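Long-range contact in tRNA (guanine-N(1)-)-methyltransferase (Aquifex aeolicus, PDB 1OY5), which probably methylates guanosine-37 of various tRNAs at N1, taking the methyl group from S-adenosyl-L-methionine: residues Pro5-Ser19 with Lys33-Glu45. Sequence-based numbering, arbitrary orientation.
Sequences PLRFFVLTIFPHIIS and KGKVEVYPIDLRE
L6 to T12 pairs in parallel with V36 to D42, the two strands joined by a beta-alpha-beta crossover through helices 15-21 and 25-33. Strand 36-42 is outermost in the five-stranded parallel sheet of this SPOUT-type methyltransferase chain; strand 6-12 lies between it and strand 109-114. Backbone bonds alternate between the strands: F8 N donates to E37 O, Y39 N to F8 O, V10 N to Y39 O and I41 N to V10 O.

R7, E37, F9, Y39, L11 and I41 share one face. R7 CB carries its chain off the strand, beside E37 and Y39. CG faces E37 OE1. CD lies between E37 OE1, at 3.4 Å, and Y39 CE2. NE forms a salt bridge with E37 OE1 at 2.8 Å; the hydrogen bond is weak, with an N-H...O angle of 118°. CZ follows, and NH2 stands 3.8 Å from E37 OE1. The guanidinium and carboxylate planes are 83° apart. Y39 OH, at the guanidinium edge, donates to the same OE1 from above the carboxylate plane. Next along, the F9 and Y39 rings are near parallel but slid apart, with F9 CE1 3.5 Å from Y39 CD2. Y81 of helix 67-81 meets both rings.

On the other face, helix 15-21 packs back over the outer strand. I18 CG2, anti to the backbone N, reaches V38 CG1 at 3.7 Å. P15 CB meets P40 CB, and P15 CG lies 3.3 Å from D42 OD1. Beyond the strand end, I13 CG2 meets L43 CB. The L43 side chain is about 8 Å from G115, which probably binds S-adenosyl-L-methionine. D42 OD2 accepts from R44 NE through its syn lone pair, while I13 O lies 3.3 Å above the R44 guanidinium plane, offset toward its rim.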
ATOM      1  N   PRO A   5       2.687  14.454 -20.303  1.00 28.05           N
ATOM      2  CA  PRO A   5       2.245  13.159 -19.789  1.00 26.90           C
ATOM      3  C   PRO A   5       3.140  12.961 -18.572  1.00 25.88           C
ATOM      4  O   PRO A   5       4.370  12.776 -18.795  1.00 25.14           O
ATOM      5  CB  PRO A   5       2.630  12.131 -20.874  1.00 26.96           C
ATOM      6  CG  PRO A   5       3.693  12.689 -21.567  1.00 27.10           C
ATOM      7  CD  PRO A   5       3.379  14.115 -21.558  1.00 28.05           C
ATOM      8  N   LEU A   6       2.611  13.052 -17.349  1.00 24.33           N
ATOM      9  CA  LEU A   6       3.447  12.789 -16.152  1.00 24.49           C
ATOM     10  C   LEU A   6       4.161  11.417 -16.240  1.00 23.55           C
ATOM     11  O   LEU A   6       3.541  10.391 -16.446  1.00 23.17           O
ATOM     12  CB  LEU A   6       2.625  12.873 -14.872  1.00 24.35           C
ATOM     13  CG  LEU A   6       3.236  12.354 -13.571  1.00 25.96           C
ATOM     14  CD1 LEU A   6       4.486  12.999 -13.273  1.00 27.46           C
ATOM     15  CD2 LEU A   6       2.315  12.617 -12.416  1.00 28.92           C
ATOM     16  N   ARG A   7       5.472  11.416 -16.123  1.00 23.41           N
ATOM     17  CA  ARG A   7       6.247  10.178 -16.246  1.00 23.71           C
ATOM     18  C   ARG A   7       6.842   9.669 -14.906  1.00 22.97           C
ATOM     19  O   ARG A   7       7.466  10.435 -14.166  1.00 22.54           O
ATOM     20  CB  ARG A   7       7.404  10.411 -17.216  1.00 23.48           C
ATOM     21  CG  ARG A   7       7.032  10.663 -18.632  1.00 25.14           C
ATOM     22  CD  ARG A   7       8.184  10.416 -19.572  1.00 27.63           C
ATOM     23  NE  ARG A   7       7.821  10.499 -20.984  1.00 30.60           N
ATOM     24  CZ  ARG A   7       7.492  11.621 -21.622  1.00 34.09           C
ATOM     25  NH1 ARG A   7       7.425  12.780 -20.979  1.00 34.99           N
ATOM     26  NH2 ARG A   7       7.194  11.588 -22.920  1.00 36.29           N
ATOM     27  N   PHE A   8       6.627   8.387 -14.620  1.00 22.20           N
ATOM     28  CA  PHE A   8       7.160   7.732 -13.440  1.00 21.57           C
ATOM     29  C   PHE A   8       8.266   6.797 -13.821  1.00 22.19           C
ATOM     30  O   PHE A   8       8.224   6.151 -14.878  1.00 21.02           O
ATOM     31  CB  PHE A   8       6.095   6.885 -12.736  1.00 21.17           C
ATOM     32  CG  PHE A   8       5.116   7.674 -11.929  1.00 20.53           C
ATOM     33  CD1 PHE A   8       5.472   8.218 -10.701  1.00 18.71           C
ATOM     34  CD2 PHE A   8       3.825   7.891 -12.414  1.00 21.20           C
ATOM     35  CE1 PHE A   8       4.550   8.971  -9.960  1.00 19.44           C
ATOM     36  CE2 PHE A   8       2.882   8.620 -11.652  1.00 21.53           C
ATOM     37  CZ  PHE A   8       3.254   9.159 -10.431  1.00 20.21           C
ATOM     38  N   PHE A   9       9.264   6.706 -12.935  1.00 23.26           N
ATOM     39  CA  PHE A   9      10.398   5.810 -13.131  1.00 23.40           C
ATOM     40  C   PHE A   9      10.517   5.027 -11.843  1.00 23.90           C
ATOM     41  O   PHE A   9      10.767   5.595 -10.801  1.00 24.74           O
ATOM     42  CB  PHE A   9      11.646   6.618 -13.437  1.00 22.97           C
ATOM     43  CG  PHE A   9      11.503   7.466 -14.639  1.00 22.77           C
ATOM     44  CD1 PHE A   9      11.653   6.928 -15.895  1.00 23.80           C
ATOM     45  CD2 PHE A   9      11.146   8.791 -14.530  1.00 24.17           C
ATOM     46  CE1 PHE A   9      11.500   7.701 -17.004  1.00 23.93           C
ATOM     47  CE2 PHE A   9      10.962   9.564 -15.653  1.00 22.17           C
ATOM     48  CZ  PHE A   9      11.130   9.019 -16.874  1.00 23.23           C
ATOM     49  N   VAL A  10      10.325   3.721 -11.890  1.00 24.39           N
ATOM     50  CA  VAL A  10      10.277   2.961 -10.641  1.00 24.69           C
ATOM     51  C   VAL A  10      11.456   1.990 -10.538  1.00 24.94           C
ATOM     52  O   VAL A  10      11.466   0.937 -11.218  1.00 25.39           O
ATOM     53  CB  VAL A  10       8.956   2.162 -10.527  1.00 23.72           C
ATOM     54  CG1 VAL A  10       8.793   1.650  -9.186  1.00 23.91           C
ATOM     55  CG2 VAL A  10       7.803   3.010 -10.850  1.00 25.65           C
ATOM     56  N   LEU A  11      12.424   2.335  -9.688  1.00 24.45           N
ATOM     57  CA  LEU A  11      13.614   1.513  -9.481  1.00 24.44           C
ATOM     58  C   LEU A  11      13.252   0.372  -8.566  1.00 22.90           C
ATOM     59  O   LEU A  11      12.913   0.579  -7.443  1.00 21.33           O
ATOM     60  CB  LEU A  11      14.749   2.305  -8.824  1.00 25.38           C
ATOM     61  CG  LEU A  11      15.707   3.129  -9.672  1.00 27.39           C
ATOM     62  CD1 LEU A  11      14.930   4.058 -10.572  1.00 26.65           C
ATOM     63  CD2 LEU A  11      16.626   3.909  -8.747  1.00 29.22           C
ATOM     64  N   THR A  12      13.426  -0.841  -9.050  1.00 22.93           N
ATOM     65  CA  THR A  12      13.037  -2.019  -8.313  1.00 22.98           C
ATOM     66  C   THR A  12      13.709  -3.252  -8.870  1.00 22.91           C
ATOM     67  O   THR A  12      14.071  -3.286 -10.036  1.00 24.55           O
ATOM     68  CB  THR A  12      11.527  -2.208  -8.424  1.00 22.16           C
ATOM     69  OG1 THR A  12      11.175  -3.519  -8.009  1.00 22.07           O
ATOM     70  CG2 THR A  12      11.108  -2.253  -9.848  1.00 23.85           C
ATOM     71  N   ILE A  13      13.839  -4.262  -8.037  1.00 22.96           N
ATOM     72  CA  ILE A  13      14.369  -5.551  -8.448  1.00 23.44           C
ATOM     73  C   ILE A  13      13.209  -6.428  -8.886  1.00 23.57           C
ATOM     74  O   ILE A  13      13.442  -7.529  -9.348  1.00 24.57           O
ATOM     75  CB  ILE A  13      15.209  -6.223  -7.322  1.00 23.61           C
ATOM     76  CG1 ILE A  13      14.378  -6.551  -6.090  1.00 22.17           C
ATOM     77  CG2 ILE A  13      16.328  -5.306  -6.892  1.00 24.07           C
ATOM     78  CD1 ILE A  13      15.155  -7.328  -5.052  1.00 20.13           C
ATOM     79  N   PHE A  14      11.972  -5.925  -8.772  1.00 23.45           N
ATOM     80  CA  PHE A  14      10.766  -6.645  -9.206  1.00 23.08           C
ATOM     81  C   PHE A  14       9.957  -5.768 -10.208  1.00 23.73           C
ATOM     82  O   PHE A  14       8.823  -5.330  -9.968  1.00 23.79           O
ATOM     83  CB  PHE A  14       9.896  -7.092  -8.035  1.00 22.41           C
ATOM     84  CG  PHE A  14      10.602  -8.014  -7.044  1.00 23.13           C
ATOM     85  CD1 PHE A  14      11.186  -9.206  -7.453  1.00 21.52           C
ATOM     86  CD2 PHE A  14      10.650  -7.693  -5.676  1.00 22.61           C
ATOM     87  CE1 PHE A  14      11.828  -9.984  -6.553  1.00 19.78           C
ATOM     88  CE2 PHE A  14      11.286  -8.500  -4.771  1.00 18.73           C
ATOM     89  CZ  PHE A  14      11.879  -9.618  -5.193  1.00 18.96           C
ATOM     90  N   PRO A  15      10.563  -5.524 -11.354  1.00 23.93           N
ATOM     91  CA  PRO A  15       9.907  -4.734 -12.390  1.00 23.92           C
ATOM     92  C   PRO A  15       8.501  -5.224 -12.655  1.00 23.99           C
ATOM     93  O   PRO A  15       7.605  -4.410 -12.725  1.00 25.82           O
ATOM     94  CB  PRO A  15      10.776  -4.985 -13.657  1.00 23.71           C
ATOM     95  CG  PRO A  15      12.077  -5.710 -13.192  1.00 23.11           C
ATOM     96  CD  PRO A  15      11.915  -6.005 -11.742  1.00 23.71           C
ATOM     97  N   HIS A  16       8.314  -6.520 -12.846  1.00 23.43           N
ATOM     98  CA  HIS A  16       7.020  -7.059 -13.273  1.00 23.59           C
ATOM     99  C   HIS A  16       5.878  -6.739 -12.355  1.00 21.83           C
ATOM    100  O   HIS A  16       4.767  -6.672 -12.785  1.00 21.04           O
ATOM    101  CB  HIS A  16       7.143  -8.564 -13.581  1.00 24.28           C
ATOM    102  CG  HIS A  16       8.073  -8.834 -14.732  1.00 29.89           C
ATOM    103  ND1 HIS A  16       7.996  -9.963 -15.525  1.00 37.20           N
ATOM    104  CD2 HIS A  16       9.111  -8.106 -15.221  1.00 31.60           C
ATOM    105  CE1 HIS A  16       8.937  -9.922 -16.452  1.00 36.63           C
ATOM    106  NE2 HIS A  16       9.639  -8.813 -16.277  1.00 37.00           N
ATOM    107  N   ILE A  17       6.152  -6.517 -11.083  1.00 21.61           N
ATOM    108  CA  ILE A  17       5.099  -6.115 -10.176  1.00 21.43           C
ATOM    109  C   ILE A  17       4.512  -4.796 -10.661  1.00 21.05           C
ATOM    110  O   ILE A  17       3.306  -4.639 -10.693  1.00 21.48           O
ATOM    111  CB  ILE A  17       5.595  -6.010  -8.741  1.00 20.64           C
ATOM    112  CG1 ILE A  17       5.748  -7.395  -8.137  1.00 22.97           C
ATOM    113  CG2 ILE A  17       4.607  -5.259  -7.915  1.00 19.76           C
ATOM    114  CD1 ILE A  17       6.683  -7.457  -6.950  1.00 21.44           C
ATOM    115  N   ILE A  18       5.365  -3.872 -11.068  1.00 21.42           N
ATOM    116  CA  ILE A  18       4.925  -2.571 -11.520  1.00 22.17           C
ATOM    117  C   ILE A  18       4.227  -2.670 -12.892  1.00 23.09           C
ATOM    118  O   ILE A  18       3.160  -2.111 -13.110  1.00 22.87           O
ATOM    119  CB  ILE A  18       6.115  -1.639 -11.581  1.00 22.21           C
ATOM    120  CG1 ILE A  18       6.950  -1.767 -10.310  1.00 21.78           C
ATOM    121  CG2 ILE A  18       5.670  -0.195 -11.838  1.00 22.00           C
ATOM    122  CD1 ILE A  18       6.256  -1.387  -9.093  1.00 23.39           C
ATOM    123  N   SER A  19       4.783  -3.461 -13.787  1.00 24.31           N
ATOM    124  CA  SER A  19       4.212  -3.557 -15.100  1.00 25.42           C
ATOM    125  C   SER A  19       2.869  -4.255 -14.934  1.00 25.43           C
ATOM    126  O   SER A  19       1.910  -3.872 -15.563  1.00 26.45           O
ATOM    127  CB  SER A  19       5.164  -4.261 -16.092  1.00 25.32           C
ATOM    128  OG  SER A  19       4.862  -5.642 -16.214  1.00 30.71           O
ATOM    129  N   LYS A  33      -4.942   7.112 -21.914  1.00 21.08           N
ATOM    130  CA  LYS A  33      -5.238   8.455 -22.334  1.00 21.16           C
ATOM    131  C   LYS A  33      -4.012   9.336 -22.532  1.00 21.46           C
ATOM    132  O   LYS A  33      -4.122  10.464 -22.958  1.00 21.38           O
ATOM    133  CB  LYS A  33      -6.202   9.083 -21.333  1.00 21.43           C
ATOM    134  CG  LYS A  33      -7.570   8.406 -21.300  1.00 21.10           C
ATOM    135  CD  LYS A  33      -8.357   8.956 -20.154  1.00 24.01           C
ATOM    136  CE  LYS A  33      -9.840   8.562 -20.172  1.00 25.22           C
ATOM    137  NZ  LYS A  33     -10.645   9.459 -19.275  1.00 23.87           N
ATOM    138  N   GLY A  34      -2.824   8.830 -22.244  1.00 22.18           N
ATOM    139  CA  GLY A  34      -1.625   9.627 -22.444  1.00 21.69           C
ATOM    140  C   GLY A  34      -1.365  10.613 -21.326  1.00 21.79           C
ATOM    141  O   GLY A  34      -0.573  11.506 -21.489  1.00 21.90           O
ATOM    142  N   LYS A  35      -1.988  10.428 -20.170  1.00 22.12           N
ATOM    143  CA  LYS A  35      -1.808  11.344 -19.049  1.00 22.16           C
ATOM    144  C   LYS A  35      -0.677  10.874 -18.200  1.00 22.34           C
ATOM    145  O   LYS A  35      -0.111  11.626 -17.436  1.00 23.62           O
ATOM    146  CB  LYS A  35      -3.084  11.444 -18.207  1.00 22.20           C
ATOM    147  CG  LYS A  35      -4.313  11.820 -19.029  1.00 21.67           C
ATOM    148  CD  LYS A  35      -3.976  12.879 -20.059  1.00 20.71           C
ATOM    149  CE  LYS A  35      -5.200  13.418 -20.819  1.00 20.59           C
ATOM    150  NZ  LYS A  35      -4.906  14.822 -21.287  1.00 18.75           N
ATOM    151  N   VAL A  36      -0.348   9.605 -18.275  1.00 22.68           N
ATOM    152  CA  VAL A  36       0.804   9.148 -17.523  1.00 22.82           C
ATOM    153  C   VAL A  36       1.508   8.049 -18.236  1.00 21.54           C
ATOM    154  O   VAL A  36       0.951   7.395 -19.116  1.00 20.46           O
ATOM    155  CB  VAL A  36       0.442   8.643 -16.160  1.00 23.35           C
ATOM    156  CG1 VAL A  36      -0.401   9.669 -15.437  1.00 25.41           C
ATOM    157  CG2 VAL A  36      -0.323   7.372 -16.296  1.00 26.04           C
ATOM    158  N   GLU A  37       2.762   7.901 -17.846  1.00 20.79           N
ATOM    159  CA  GLU A  37       3.618   6.823 -18.286  1.00 20.34           C
ATOM    160  C   GLU A  37       4.382   6.304 -17.060  1.00 20.36           C
ATOM    161  O   GLU A  37       4.805   7.047 -16.192  1.00 19.53           O
ATOM    162  CB  GLU A  37       4.587   7.298 -19.349  1.00 20.27           C
ATOM    163  CG  GLU A  37       3.958   7.558 -20.707  1.00 17.61           C
ATOM    164  CD  GLU A  37       4.959   8.180 -21.656  1.00 18.81           C
ATOM    165  OE1 GLU A  37       6.152   8.300 -21.285  1.00 18.20           O
ATOM    166  OE2 GLU A  37       4.550   8.634 -22.740  1.00 22.24           O
ATOM    167  N   VAL A  38       4.542   4.993 -17.023  1.00 21.40           N
ATOM    168  CA  VAL A  38       5.139   4.279 -15.922  1.00 20.94           C
ATOM    169  C   VAL A  38       6.227   3.428 -16.484  1.00 20.29           C
ATOM    170  O   VAL A  38       5.962   2.473 -17.174  1.00 19.89           O
ATOM    171  CB  VAL A  38       4.092   3.330 -15.250  1.00 21.04           C
ATOM    172  CG1 VAL A  38       4.753   2.435 -14.223  1.00 22.19           C
ATOM    173  CG2 VAL A  38       3.022   4.118 -14.614  1.00 20.58           C
ATOM    174  N   TYR A  39       7.456   3.759 -16.146  1.00 20.40           N
ATOM    175  CA  TYR A  39       8.602   3.014 -16.586  1.00 20.50           C
ATOM    176  C   TYR A  39       9.256   2.229 -15.440  1.00 21.04           C
ATOM    177  O   TYR A  39      10.052   2.740 -14.687  1.00 21.15           O
ATOM    178  CB  TYR A  39       9.658   3.947 -17.150  1.00 20.08           C
ATOM    179  CG  TYR A  39       9.251   4.751 -18.318  1.00 21.59           C
ATOM    180  CD1 TYR A  39       9.568   4.320 -19.607  1.00 24.03           C
ATOM    181  CD2 TYR A  39       8.616   5.990 -18.158  1.00 19.80           C
ATOM    182  CE1 TYR A  39       9.243   5.052 -20.689  1.00 23.24           C
ATOM    183  CE2 TYR A  39       8.284   6.728 -19.238  1.00 21.40           C
ATOM    184  CZ  TYR A  39       8.593   6.261 -20.513  1.00 22.92           C
ATOM    185  OH  TYR A  39       8.253   6.976 -21.634  1.00 19.17           O
ATOM    186  N   PRO A  40       8.982   0.952 -15.363  1.00 22.52           N
ATOM    187  CA  PRO A  40       9.667   0.101 -14.391  1.00 23.41           C
ATOM    188  C   PRO A  40      11.145  -0.042 -14.802  1.00 24.07           C
ATOM    189  O   PRO A  40      11.460  -0.296 -15.957  1.00 24.88           O
ATOM    190  CB  PRO A  40       8.933  -1.228 -14.501  1.00 23.97           C
ATOM    191  CG  PRO A  40       8.075  -1.152 -15.773  1.00 22.67           C
ATOM    192  CD  PRO A  40       8.025   0.231 -16.217  1.00 22.20           C
ATOM    193  N   ILE A  41      12.058   0.200 -13.872  1.00 24.02           N
ATOM    194  CA  ILE A  41      13.490   0.155 -14.191  1.00 22.97           C
ATOM    195  C   ILE A  41      14.063  -0.948 -13.325  1.00 21.68           C
ATOM    196  O   ILE A  41      14.048  -0.897 -12.113  1.00 20.38           O
ATOM    197  CB  ILE A  41      14.191   1.517 -13.900  1.00 22.84           C
ATOM    198  CG1 ILE A  41      13.422   2.704 -14.476  1.00 22.68           C
ATOM    199  CG2 ILE A  41      15.569   1.504 -14.457  1.00 24.23           C
ATOM    200  CD1 ILE A  41      13.528   2.863 -15.977  1.00 22.66           C
ATOM    201  N   ASP A  42      14.505  -1.984 -13.990  1.00 21.95           N
ATOM    202  CA  ASP A  42      15.103  -3.133 -13.376  1.00 22.48           C
ATOM    203  C   ASP A  42      16.507  -2.854 -12.831  1.00 23.03           C
ATOM    204  O   ASP A  42      17.461  -2.646 -13.620  1.00 21.59           O
ATOM    205  CB  ASP A  42      15.211  -4.186 -14.407  1.00 21.51           C
ATOM    206  CG  ASP A  42      15.320  -5.519 -13.833  1.00 22.05           C
ATOM    207  OD1 ASP A  42      14.948  -6.440 -14.612  1.00 25.54           O
ATOM    208  OD2 ASP A  42      15.744  -5.747 -12.664  1.00 18.49           O
ATOM    209  N   LEU A  43      16.615  -2.860 -11.496  1.00 23.38           N
ATOM    210  CA  LEU A  43      17.904  -2.572 -10.829  1.00 25.64           C
ATOM    211  C   LEU A  43      19.039  -3.474 -11.285  1.00 25.34           C
ATOM    212  O   LEU A  43      20.182  -3.039 -11.417  1.00 24.94           O
ATOM    213  CB  LEU A  43      17.826  -2.688  -9.319  1.00 25.46           C
ATOM    214  CG  LEU A  43      17.737  -1.360  -8.615  1.00 29.46           C
ATOM    215  CD1 LEU A  43      17.587  -1.632  -7.123  1.00 32.79           C
ATOM    216  CD2 LEU A  43      18.973  -0.489  -8.891  1.00 31.91           C
ATOM    217  N   ARG A  44      18.684  -4.718 -11.508  1.00 25.53           N
ATOM    218  CA  ARG A  44      19.621  -5.681 -11.953  1.00 27.11           C
ATOM    219  C   ARG A  44      20.292  -5.328 -13.286  1.00 27.35           C
ATOM    220  O   ARG A  44      21.477  -5.597 -13.430  1.00 27.42           O
ATOM    221  CB  ARG A  44      18.952  -7.050 -11.984  1.00 27.48           C
ATOM    222  CG  ARG A  44      18.487  -7.489 -10.583  1.00 29.55           C
ATOM    223  CD  ARG A  44      17.392  -8.548 -10.565  1.00 31.07           C
ATOM    224  NE  ARG A  44      16.210  -8.151 -11.361  1.00 30.63           N
ATOM    225  CZ  ARG A  44      15.396  -9.037 -11.914  1.00 32.29           C
ATOM    226  NH1 ARG A  44      15.599 -10.355 -11.727  1.00 33.91           N
ATOM    227  NH2 ARG A  44      14.386  -8.637 -12.653  1.00 33.54           N
ATOM    228  N   GLU A  45      19.577  -4.681 -14.215  1.00 27.98           N
ATOM    229  CA  GLU A  45      20.142  -4.364 -15.524  1.00 28.18           C
ATOM    230  C   GLU A  45      21.089  -3.238 -15.391  1.00 28.19           C
ATOM    231  O   GLU A  45      21.785  -2.913 -16.340  1.00 29.79           O
ATOM    232  CB  GLU A  45      19.127  -3.969 -16.581  1.00 28.00           C
ATOM    233  CG  GLU A  45      17.884  -4.782 -16.636  1.00 31.03           C
ATOM    234  CD  GLU A  45      17.979  -5.974 -17.532  1.00 38.65           C
ATOM    235  OE1 GLU A  45      18.750  -6.932 -17.262  1.00 42.21           O
ATOM    236  OE2 GLU A  45      17.210  -5.986 -18.514  1.00 48.55           O
TER